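Local coordinates for collectin placenta 1 (Mus musculus, PDB 2OX9), which binds the leukocyte cell-surface glycan Lewis(x) through a calcium-dependent C-type lectin carbohydrate-recognition domain, at residues Thr13-Tyr18 with Ile127-Arg132; Tyr17-Glu22 with Gln49-Lys54; His39-Asn44 with His62-Thr67. All blocks are in the same frame, centred on the assembly; numbering follows the deposited sequence.

Contact 1. Residues Thr13-Tyr18 with Ile127-Arg132; sequences TDKCYY and ICEKER. With CA (calcium ion), chain L.
The Tyr17 ring and the Glu129 carboxylate lie side by side and point the same way, their planes 26° apart. At the edge of the ring, near its plane, Ile127 CG2 is 4.4 Å from Tyr17 CD2. The Tyr18 ring has Cys128 SG at its edge, on the other face of the sheet. Thr13 O sits over one face of the Arg132 guanidinium, poorly angled for a hydrogen bond. Glu129 CG is anti to the backbone N (chi1 172°); the extended chain then runs beside the Tyr17 ring to the metal. Its carboxylate chelates a calcium ion, OE1 at 2.7 Å and OE2 at 2.5 Å. Lys15 bends back, and its NZ makes a salt bridge to Glu129 OE2 (3.0 Å) from above the carboxylate plane. Metal and ammonium would offset the charge of this buried acid. Tyr17 OH is hydrogen-bonded to Glu48, another calcium ligand. Between the backbones, Cys16 pairs with Lys130 and Tyr18 with Cys128, two hydrogen bonds each. Disulfides tie Cys16 to Cys5 and Cys128 to Cys33. This antiparallel pairing of strands near the two chain ends is characteristic of the C-type lectin fold, with a calcium site on the face carrying Tyr17 and Glu129.

Contact 2. Residues Tyr17-Glu22 with Gln49-Lys54; sequences YYFSLE and QQWIKK
Trp51 lays the outer corner of its six-membered ring over one face of Tyr17. Its CZ3 stands 3.4 Å above the plane of the Tyr17 ring, offset toward the rim on the CD1 side. The two ring planes are inclined at 52°. The same CZ3 meets Phe19 at the edge of its ring, in plane, 3.6 Å from Phe19 CZ. One indole corner thus touches both Tyr17 and Phe19. The Trp51 and Phe19 planes are inclined at 53°. Trp51 CG is anti to the backbone N (chi1 -175°), and the indole reaches the strand with its CZ3 and CH2 atoms. Trp51 CH2 also bridges the two rings, 3.7 Å from Tyr17 CD1 and 3.9 Å from Phe19 CE1. Ile52 is the next residue of the helix and fills in beside it. Its CG2 is 4.2 Å from Phe19 CE2, and its CD1 is 4.5 Å from Tyr17 CE2. No hydrogen bond crosses between the segments, and the contact is apolar packing.

The cluster extends beyond the two segments. Trp51 stacks on Phe12 and Phe19 stacks on His55, while Ile127 of the neighbouring strand touches both Phe19 and Ile52. The whole is an aromatic cluster between helix 46-54 and strand 15-19, packing a helix against the sheet of the C-type lectin domain.

Contact 3. Residues His39-Asn44 with His62-Thr67; sequences HLVFIN and HWIGLT. With CA (calcium ion), chain L.
Val41 and Ile64 meet most tightly, with Val41 CG1 3.4 Å from Ile64 CG2, a short carbon-carbon approach, so the packing here is tight. The two side chains approach obliquely. Ile43 comes to the same methyl at about a right angle, its CD1 3.9 Å from Ile64 CG2. One hydrogen bond joins the segments, from Gly65 N to Val41 O (2.8 Å). Leu40 CB lies against Gly65, 3.5 Å from its N and 3.5 Å from its CA. The rim of the Phe42 ring comes near the same residue, with CE2 3.7 Å from Gly65 O.

Gly65 is the centre of an inverse gamma turn, closed by Leu66 N to Ile64 O. The His39 ring meets one face of Phe42. His39 ND1 lies 3.2 Å above the Phe42 plane, over its centre, and donates to Leu40 O. Farther out, the backbone carbonyl Phe42 O binds the calcium ion at 2.3 Å. Asn44 OD1 is a second ligand, and Glu48, Glu129 and two waters are others. Leu40 also touches helix 26-35, and Ile64 touches Leu109 of strand 106-109.

The chemistry therefore changes along 39-44. Hydrocarbon side chains and one backbone bond pack the segment against 62-67, while carbonyl and amide oxygens serve the metal. Because Phe42 does both, the buried packing is consistent with setting the position of its calcium-binding carbonyl.

In the fold
Contact 3 is buried near the centre of the domain; contacts 1 and 2 lie farther out and are partly buried. Contacts 1 and 2 share strand 15-19, the first through its backbone and the Lys15 and Tyr17 side chains, the second through Tyr17 and Phe19. Strand 125-131 connects contacts 1 and 3, pairing with 15-19, 39-40 and 62-64. Both give ligands to one calcium ion: a carboxylate from contact 1, neutral oxygens from contact 3. The segments of contact 2 give none, although Glu48 of the same helix does. Ile52 packs on Ile127, Val41 and Ile43, joining all three. Only contact 1 has a salt bridge; contact 2 relies on side-chain packing, contact 3 on packing and one backbone bond.

Contact 1. Residues Thr13-Tyr18 with Ile127-Arg132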
loop_
_atom_site.group_PDB
_atom_site.type_symbol
_atom_site.label_atom_id
_atom_site.label_comp_id
_atom_site.label_asym_id
_atom_site.label_seq_id
_atom_site.Cartn_x
_atom_site.Cartn_y
_atom_site.Cartn_z
ATOM N N THR A 13 0.794 -17.878 -2.043
ATOM C CA THR A 13 1.454 -18.371 -3.251
ATOM C C THR A 13 2.952 -18.374 -2.956
ATOM O O THR A 13 3.360 -18.870 -1.900
ATOM C CB THR A 13 1.139 -17.521 -4.519
ATOM O OG1 THR A 13 1.600 -16.178 -4.346
ATOM C CG2 THR A 13 -0.353 -17.513 -4.789
ATOM N N ASP A 14 3.777 -17.820 -3.842
ATOM C CA ASP A 14 5.225 -17.831 -3.610
ATOM C C ASP A 14 5.800 -16.512 -3.091
ATOM O O ASP A 14 6.966 -16.197 -3.329
ATOM C CB ASP A 14 5.960 -18.245 -4.892
ATOM C CG ASP A 14 5.875 -17.197 -5.978
ATOM O OD1 ASP A 14 4.892 -16.423 -5.990
ATOM O OD2 ASP A 14 6.787 -17.155 -6.833
ATOM N N LYS A 15 4.978 -15.751 -2.375
ATOM C CA LYS A 15 5.407 -14.478 -1.824
ATOM C C LYS A 15 5.228 -14.463 -0.319
ATOM O O LYS A 15 4.513 -15.305 0.241
ATOM C CB LYS A 15 4.600 -13.335 -2.440
ATOM C CG LYS A 15 4.787 -13.181 -3.936
ATOM C CD LYS A 15 6.256 -13.143 -4.305
ATOM C CE LYS A 15 6.503 -12.118 -5.387
ATOM N NZ LYS A 15 6.107 -10.752 -4.939
ATOM N N CYS A 16 5.900 -13.513 0.328
ATOM C CA CYS A 16 5.823 -13.347 1.774
ATOM C C CYS A 16 5.428 -11.913 2.066
ATOM O O CYS A 16 5.964 -10.979 1.465
ATOM C CB CYS A 16 7.167 -13.635 2.432
ATOM S SG CYS A 16 7.733 -15.342 2.192
ATOM N N TYR A 17 4.505 -11.745 3.007
ATOM C CA TYR A 17 4.021 -10.422 3.357
ATOM C C TYR A 17 4.165 -10.139 4.832
ATOM O O TYR A 17 4.053 -11.044 5.667
ATOM C CB TYR A 17 2.543 -10.281 2.986
ATOM C CG TYR A 17 2.229 -10.598 1.543
ATOM C CD1 TYR A 17 2.247 -11.909 1.078
ATOM C CD2 TYR A 17 1.910 -9.583 0.642
ATOM C CE1 TYR A 17 1.953 -12.207 -0.248
ATOM C CE2 TYR A 17 1.612 -9.869 -0.687
ATOM C CZ TYR A 17 1.635 -11.185 -1.124
ATOM O OH TYR A 17 1.329 -11.475 -2.433
ATOM N N TYR A 18 4.405 -8.870 5.136
ATOM C CA TYR A 18 4.546 -8.412 6.504
ATOM C C TYR A 18 3.491 -7.338 6.759
ATOM O O TYR A 18 3.512 -6.271 6.138
ATOM C CB TYR A 18 5.947 -7.833 6.730
ATOM C CG TYR A 18 6.133 -7.242 8.112
ATOM C CD1 TYR A 18 6.075 -8.050 9.247
ATOM C CD2 TYR A 18 6.338 -5.871 8.288
ATOM C CE1 TYR A 18 6.213 -7.510 10.523
ATOM C CE2 TYR A 18 6.479 -5.320 9.565
ATOM C CZ TYR A 18 6.415 -6.146 10.676
ATOM O OH TYR A 18 6.554 -5.618 11.946
ATOM N N ILE A 127 2.240 -2.589 4.536
ATOM C CA ILE A 127 2.430 -3.983 4.157
ATOM C C ILE A 127 3.641 -4.132 3.245
ATOM O O ILE A 127 3.728 -3.457 2.225
ATOM C CB ILE A 127 1.206 -4.524 3.379
ATOM C CG1 ILE A 127 -0.080 -4.285 4.177
ATOM C CG2 ILE A 127 1.391 -6.019 3.104
ATOM C CD1 ILE A 127 -1.326 -4.565 3.379
ATOM N N CYS A 128 4.565 -5.014 3.615
ATOM C CA CYS A 128 5.743 -5.274 2.798
ATOM C C CYS A 128 5.545 -6.581 2.050
ATOM O O CYS A 128 4.854 -7.489 2.528
ATOM C CB CYS A 128 7.012 -5.411 3.637
ATOM S SG CYS A 128 7.515 -3.996 4.660
ATOM N N GLU A 129 6.169 -6.683 0.881
ATOM C CA GLU A 129 6.058 -7.880 0.075
ATOM C C GLU A 129 7.419 -8.278 -0.497
ATOM O O GLU A 129 8.226 -7.428 -0.883
ATOM C CB GLU A 129 5.059 -7.654 -1.068
ATOM C CG GLU A 129 5.018 -8.789 -2.079
ATOM C CD GLU A 129 4.032 -8.558 -3.218
ATOM O OE1 GLU A 129 3.675 -7.392 -3.506
ATOM O OE2 GLU A 129 3.624 -9.551 -3.839
ATOM N N LYS A 130 7.674 -9.576 -0.541
ATOM C CA LYS A 130 8.925 -10.063 -1.103
ATOM C C LYS A 130 8.817 -11.525 -1.496
ATOM O O LYS A 130 7.829 -12.186 -1.200
ATOM C CB LYS A 130 10.088 -9.863 -0.128
ATOM C CG LYS A 130 10.075 -10.729 1.129
ATOM C CD LYS A 130 11.330 -10.429 1.946
ATOM C CE LYS A 130 11.452 -11.298 3.187
ATOM N NZ LYS A 130 12.711 -10.991 3.945
ATOM N N GLU A 131 9.852 -12.019 -2.163
ATOM C CA GLU A 131 9.882 -13.392 -2.627
ATOM C C GLU A 131 10.295 -14.371 -1.545
ATOM O O GLU A 131 11.162 -14.084 -0.734
ATOM C CB GLU A 131 10.844 -13.509 -3.810
ATOM C CG GLU A 131 10.395 -12.722 -5.022
ATOM C CD GLU A 131 11.387 -12.792 -6.156
ATOM O OE1 GLU A 131 11.817 -13.914 -6.500
ATOM O OE2 GLU A 131 11.728 -11.726 -6.706
ATOM N N ARG A 132 9.660 -15.530 -1.532
ATOM C CA ARG A 132 10.010 -16.548 -0.562
ATOM C C ARG A 132 11.307 -17.157 -1.063
ATOM O O ARG A 132 11.438 -17.428 -2.255
ATOM C CB ARG A 132 8.924 -17.617 -0.499
ATOM C CG ARG A 132 9.327 -18.876 0.255
ATOM C CD ARG A 132 8.133 -19.792 0.434
ATOM N NE ARG A 132 7.507 -20.112 -0.845
ATOM C CZ ARG A 132 6.295 -20.644 -0.970
ATOM N NH1 ARG A 132 5.573 -20.919 0.111
ATOM N NH2 ARG A 132 5.807 -20.904 -2.178
HETATM CA CA CA L . 2.048 -8.481 -5.412
HETATM O O HOH W 1 2.441 -10.421 -6.458
HETATM O O HOH W 2 3.885 -7.742 -6.719
#

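Contact 2. Residues Tyr17-Glu22 with Gln49-Lys54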
loop_
_atom_site.group_PDB
_atom_site.type_symbol
_atom_site.label_atom_id
_atom_site.label_comp_id
_atom_site.label_asym_id
_atom_site.label_seq_id
_atom_site.Cartn_x
_atom_site.Cartn_y
_atom_site.Cartn_z
ATOM N N TYR A 17 4.505 -11.745 3.007
ATOM C CA TYR A 17 4.021 -10.422 3.357
ATOM C C TYR A 17 4.165 -10.139 4.832
ATOM O O TYR A 17 4.053 -11.044 5.667
ATOM C CB TYR A 17 2.543 -10.281 2.986
ATOM C CG TYR A 17 2.229 -10.598 1.543
ATOM C CD1 TYR A 17 2.247 -11.909 1.078
ATOM C CD2 TYR A 17 1.910 -9.583 0.642
ATOM C CE1 TYR A 17 1.953 -12.207 -0.248
ATOM C CE2 TYR A 17 1.612 -9.869 -0.687
ATOM C CZ TYR A 17 1.635 -11.185 -1.124
ATOM O OH TYR A 17 1.329 -11.475 -2.433
ATOM N N TYR A 18 4.405 -8.870 5.136
ATOM C CA TYR A 18 4.546 -8.412 6.504
ATOM C C TYR A 18 3.491 -7.338 6.759
ATOM O O TYR A 18 3.512 -6.271 6.138
ATOM C CB TYR A 18 5.947 -7.833 6.730
ATOM C CG TYR A 18 6.133 -7.242 8.112
ATOM C CD1 TYR A 18 6.075 -8.050 9.247
ATOM C CD2 TYR A 18 6.338 -5.871 8.288
ATOM C CE1 TYR A 18 6.213 -7.510 10.523
ATOM C CE2 TYR A 18 6.479 -5.320 9.565
ATOM C CZ TYR A 18 6.415 -6.146 10.676
ATOM O OH TYR A 18 6.554 -5.618 11.946
ATOM N N PHE A 19 2.560 -7.632 7.659
ATOM C CA PHE A 19 1.513 -6.681 8.007
ATOM C C PHE A 19 1.997 -5.986 9.277
ATOM O O PHE A 19 1.902 -6.519 10.381
ATOM C CB PHE A 19 0.196 -7.426 8.215
ATOM C CG PHE A 19 -0.279 -8.139 6.987
ATOM C CD1 PHE A 19 0.137 -9.441 6.714
ATOM C CD2 PHE A 19 -1.112 -7.498 6.082
ATOM C CE1 PHE A 19 -0.269 -10.095 5.557
ATOM C CE2 PHE A 19 -1.530 -8.138 4.919
ATOM C CZ PHE A 19 -1.103 -9.446 4.654
ATOM N N SER A 20 2.549 -4.792 9.085
ATOM C CA SER A 20 3.151 -4.008 10.152
ATOM C C SER A 20 2.354 -3.679 11.402
ATOM O O SER A 20 1.133 -3.548 11.385
ATOM C CB SER A 20 3.675 -2.690 9.586
ATOM O OG SER A 20 2.661 -1.702 9.615
ATOM N N LEU A 21 3.095 -3.559 12.497
ATOM C CA LEU A 21 2.546 -3.156 13.773
ATOM C C LEU A 21 3.088 -1.738 13.891
ATOM O O LEU A 21 2.634 -0.944 14.714
ATOM C CB LEU A 21 3.080 -4.028 14.904
ATOM C CG LEU A 21 2.564 -5.467 14.900
ATOM C CD1 LEU A 21 3.050 -6.175 16.159
ATOM C CD2 LEU A 21 1.044 -5.469 14.844
ATOM N N GLU A 22 4.065 -1.437 13.037
ATOM C CA GLU A 22 4.684 -0.120 13.007
ATOM C C GLU A 22 3.768 0.833 12.246
ATOM O O GLU A 22 3.099 0.428 11.296
ATOM C CB GLU A 22 6.051 -0.172 12.305
ATOM C CG GLU A 22 7.153 -0.945 13.041
ATOM C CD GLU A 22 7.130 -2.443 12.764
ATOM O OE1 GLU A 22 6.168 -2.927 12.128
ATOM O OE2 GLU A 22 8.081 -3.140 13.188
ATOM N N GLN A 49 -5.725 -9.324 -3.435
ATOM C CA GLN A 49 -6.452 -8.275 -2.720
ATOM C C GLN A 49 -7.317 -8.855 -1.608
ATOM O O GLN A 49 -7.355 -8.326 -0.500
ATOM C CB GLN A 49 -7.353 -7.495 -3.694
ATOM C CG GLN A 49 -8.334 -6.547 -3.023
ATOM C CD GLN A 49 -7.649 -5.455 -2.232
ATOM O OE1 GLN A 49 -6.716 -4.806 -2.715
ATOM N NE2 GLN A 49 -8.117 -5.230 -1.013
ATOM N N GLN A 50 -8.029 -9.930 -1.928
ATOM C CA GLN A 50 -8.903 -10.590 -0.972
ATOM C C GLN A 50 -8.117 -11.171 0.196
ATOM O O GLN A 50 -8.532 -11.051 1.353
ATOM C CB GLN A 50 -9.682 -11.710 -1.654
ATOM C CG GLN A 50 -11.180 -11.449 -1.801
ATOM C CD GLN A 50 -11.865 -11.142 -0.475
ATOM O OE1 GLN A 50 -11.756 -11.902 0.491
ATOM N NE2 GLN A 50 -12.577 -10.020 -0.424
ATOM N N TRP A 51 -6.999 -11.817 -0.113
ATOM C CA TRP A 51 -6.151 -12.423 0.912
ATOM C C TRP A 51 -5.601 -11.317 1.813
ATOM O O TRP A 51 -5.510 -11.479 3.030
ATOM C CB TRP A 51 -4.992 -13.173 0.254
ATOM C CG TRP A 51 -4.127 -13.923 1.215
ATOM C CD1 TRP A 51 -4.381 -15.140 1.772
ATOM C CD2 TRP A 51 -2.883 -13.483 1.759
ATOM N NE1 TRP A 51 -3.368 -15.492 2.634
ATOM C CE2 TRP A 51 -2.436 -14.488 2.648
ATOM C CE3 TRP A 51 -2.101 -12.334 1.586
ATOM C CZ2 TRP A 51 -1.245 -14.376 3.364
ATOM C CZ3 TRP A 51 -0.910 -12.224 2.303
ATOM C CH2 TRP A 51 -0.496 -13.237 3.178
ATOM N N ILE A 52 -5.232 -10.188 1.212
ATOM C CA ILE A 52 -4.703 -9.075 1.988
ATOM C C ILE A 52 -5.790 -8.479 2.874
ATOM O O ILE A 52 -5.537 -8.128 4.033
ATOM C CB ILE A 52 -4.123 -7.974 1.070
ATOM C CG1 ILE A 52 -2.770 -8.428 0.524
ATOM C CG2 ILE A 52 -3.958 -6.661 1.840
ATOM C CD1 ILE A 52 -2.146 -7.443 -0.462
ATOM N N LYS A 53 -7.002 -8.388 2.324
ATOM C CA LYS A 53 -8.141 -7.832 3.042
ATOM C C LYS A 53 -8.387 -8.527 4.384
ATOM O O LYS A 53 -8.633 -7.877 5.399
ATOM C CB LYS A 53 -9.405 -7.938 2.179
ATOM C CG LYS A 53 -10.669 -7.465 2.876
ATOM C CD LYS A 53 -11.908 -7.962 2.166
ATOM C CE LYS A 53 -13.152 -7.687 2.987
ATOM N NZ LYS A 53 -14.377 -8.110 2.268
ATOM N N LYS A 54 -8.310 -9.848 4.398
ATOM C CA LYS A 54 -8.568 -10.573 5.636
ATOM C C LYS A 54 -7.484 -10.434 6.702
ATOM O O LYS A 54 -7.716 -10.742 7.875
ATOM C CB LYS A 54 -8.854 -12.038 5.316
ATOM C CG LYS A 54 -10.238 -12.230 4.694
ATOM C CD LYS A 54 -10.293 -13.465 3.833
ATOM C CE LYS A 54 -11.624 -13.585 3.114
ATOM N NZ LYS A 54 -11.549 -14.605 2.020
#

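Contact 3. Residues His39-Asn44 with His62-Thr67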
loop_
_atom_site.group_PDB
_atom_site.type_symbol
_atom_site.label_atom_id
_atom_site.label_comp_id
_atom_site.label_asym_id
_atom_site.label_seq_id
_atom_site.Cartn_x
_atom_site.Cartn_y
_atom_site.Cartn_z
ATOM N N HIS A 39 9.411 -4.599 -0.631
ATOM C CA HIS A 39 8.848 -3.332 -1.079
ATOM C C HIS A 39 7.421 -3.180 -0.558
ATOM O O HIS A 39 6.773 -4.171 -0.216
ATOM C CB HIS A 39 8.839 -3.261 -2.611
ATOM C CG HIS A 39 8.021 -4.330 -3.263
ATOM N ND1 HIS A 39 6.646 -4.257 -3.370
ATOM C CD2 HIS A 39 8.378 -5.516 -3.808
ATOM C CE1 HIS A 39 6.194 -5.353 -3.949
ATOM N NE2 HIS A 39 7.225 -6.134 -4.226
ATOM N N LEU A 40 6.948 -1.942 -0.455
ATOM C CA LEU A 40 5.563 -1.734 -0.022
ATOM C C LEU A 40 4.753 -2.558 -1.019
ATOM O O LEU A 40 4.997 -2.507 -2.221
ATOM C CB LEU A 40 5.194 -0.257 -0.096
ATOM C CG LEU A 40 5.682 0.591 1.090
ATOM C CD1 LEU A 40 5.497 2.070 0.783
ATOM C CD2 LEU A 40 4.899 0.209 2.344
ATOM N N VAL A 41 3.796 -3.323 -0.512
ATOM C CA VAL A 41 2.983 -4.218 -1.329
ATOM C C VAL A 41 2.382 -3.715 -2.654
ATOM O O VAL A 41 1.822 -2.609 -2.744
ATOM C CB VAL A 41 1.824 -4.829 -0.464
ATOM C CG1 VAL A 41 0.679 -3.813 -0.316
ATOM C CG2 VAL A 41 1.332 -6.118 -1.094
ATOM N N PHE A 42 2.527 -4.541 -3.685
ATOM C CA PHE A 42 1.953 -4.271 -5.006
ATOM C C PHE A 42 0.796 -5.262 -5.111
ATOM O O PHE A 42 1.004 -6.471 -5.070
ATOM C CB PHE A 42 2.950 -4.568 -6.136
ATOM C CG PHE A 42 4.190 -3.711 -6.114
ATOM C CD1 PHE A 42 5.271 -4.026 -6.936
ATOM C CD2 PHE A 42 4.287 -2.605 -5.275
ATOM C CE1 PHE A 42 6.424 -3.262 -6.922
ATOM C CE2 PHE A 42 5.445 -1.830 -5.255
ATOM C CZ PHE A 42 6.518 -2.163 -6.084
ATOM N N ILE A 43 -0.421 -4.757 -5.245
ATOM C CA ILE A 43 -1.587 -5.636 -5.332
ATOM C C ILE A 43 -1.963 -5.773 -6.806
ATOM O O ILE A 43 -2.539 -4.857 -7.389
ATOM C CB ILE A 43 -2.752 -5.051 -4.514
ATOM C CG1 ILE A 43 -2.280 -4.796 -3.074
ATOM C CG2 ILE A 43 -3.943 -6.012 -4.522
ATOM C CD1 ILE A 43 -3.322 -4.140 -2.186
ATOM N N ASN A 44 -1.637 -6.928 -7.387
ATOM C CA ASN A 44 -1.862 -7.190 -8.806
ATOM C C ASN A 44 -3.101 -7.991 -9.214
ATOM O O ASN A 44 -3.316 -8.209 -10.403
ATOM C CB ASN A 44 -0.636 -7.902 -9.393
ATOM C CG ASN A 44 0.674 -7.385 -8.828
ATOM O OD1 ASN A 44 1.098 -7.768 -7.730
ATOM N ND2 ASN A 44 1.324 -6.503 -9.576
ATOM N N HIS A 62 -3.554 0.791 5.864
ATOM C CA HIS A 62 -2.273 0.207 5.471
ATOM C C HIS A 62 -1.734 0.742 4.158
ATOM O O HIS A 62 -2.368 0.598 3.119
ATOM C CB HIS A 62 -2.386 -1.314 5.341
ATOM C CG HIS A 62 -2.498 -2.034 6.645
ATOM N ND1 HIS A 62 -3.684 -2.136 7.340
ATOM C CD2 HIS A 62 -1.567 -2.680 7.389
ATOM C CE1 HIS A 62 -3.479 -2.812 8.456
ATOM N NE2 HIS A 62 -2.203 -3.153 8.510
ATOM N N TRP A 63 -0.551 1.343 4.210
ATOM C CA TRP A 63 0.090 1.870 3.005
ATOM C C TRP A 63 0.373 0.723 2.021
ATOM O O TRP A 63 0.742 -0.378 2.442
ATOM C CB TRP A 63 1.443 2.491 3.355
ATOM C CG TRP A 63 1.428 3.799 4.078
ATOM C CD1 TRP A 63 2.141 4.112 5.203
ATOM C CD2 TRP A 63 0.788 5.017 3.657
ATOM N NE1 TRP A 63 1.994 5.449 5.502
ATOM C CE2 TRP A 63 1.172 6.027 4.572
ATOM C CE3 TRP A 63 -0.061 5.353 2.595
ATOM C CZ2 TRP A 63 0.731 7.357 4.457
ATOM C CZ3 TRP A 63 -0.499 6.675 2.476
ATOM C CH2 TRP A 63 -0.101 7.659 3.405
ATOM N N ILE A 64 0.194 0.974 0.724
ATOM C CA ILE A 64 0.540 -0.010 -0.303
ATOM C C ILE A 64 1.499 0.749 -1.240
ATOM O O ILE A 64 1.539 1.973 -1.208
ATOM C CB ILE A 64 -0.691 -0.560 -1.086
ATOM C CG1 ILE A 64 -1.419 0.563 -1.821
ATOM C CG2 ILE A 64 -1.636 -1.298 -0.120
ATOM C CD1 ILE A 64 -2.512 0.051 -2.753
ATOM N N GLY A 65 2.272 0.036 -2.053
ATOM C CA GLY A 65 3.254 0.699 -2.908
ATOM C C GLY A 65 2.751 1.397 -4.159
ATOM O O GLY A 65 3.271 1.150 -5.254
ATOM N N LEU A 66 1.779 2.291 -3.989
ATOM C CA LEU A 66 1.165 3.013 -5.102
ATOM C C LEU A 66 1.109 4.519 -4.858
ATOM O O LEU A 66 0.638 4.957 -3.808
ATOM C CB LEU A 66 -0.265 2.507 -5.292
ATOM C CG LEU A 66 -0.983 2.963 -6.551
ATOM C CD1 LEU A 66 -0.360 2.219 -7.722
ATOM C CD2 LEU A 66 -2.476 2.663 -6.476
ATOM N N THR A 67 1.561 5.312 -5.831
ATOM C CA THR A 67 1.534 6.770 -5.690
ATOM C C THR A 67 1.333 7.455 -7.038
ATOM O O THR A 67 1.466 6.826 -8.100
ATOM C CB THR A 67 2.858 7.341 -5.114
ATOM O OG1 THR A 67 3.879 7.274 -6.113
ATOM C CG2 THR A 67 3.312 6.564 -3.894
HETATM CA CA CA L . 2.048 -8.481 -5.412
HETATM O O HOH W 1 2.441 -10.421 -6.458
HETATM O O HOH W 2 3.885 -7.742 -6.719
#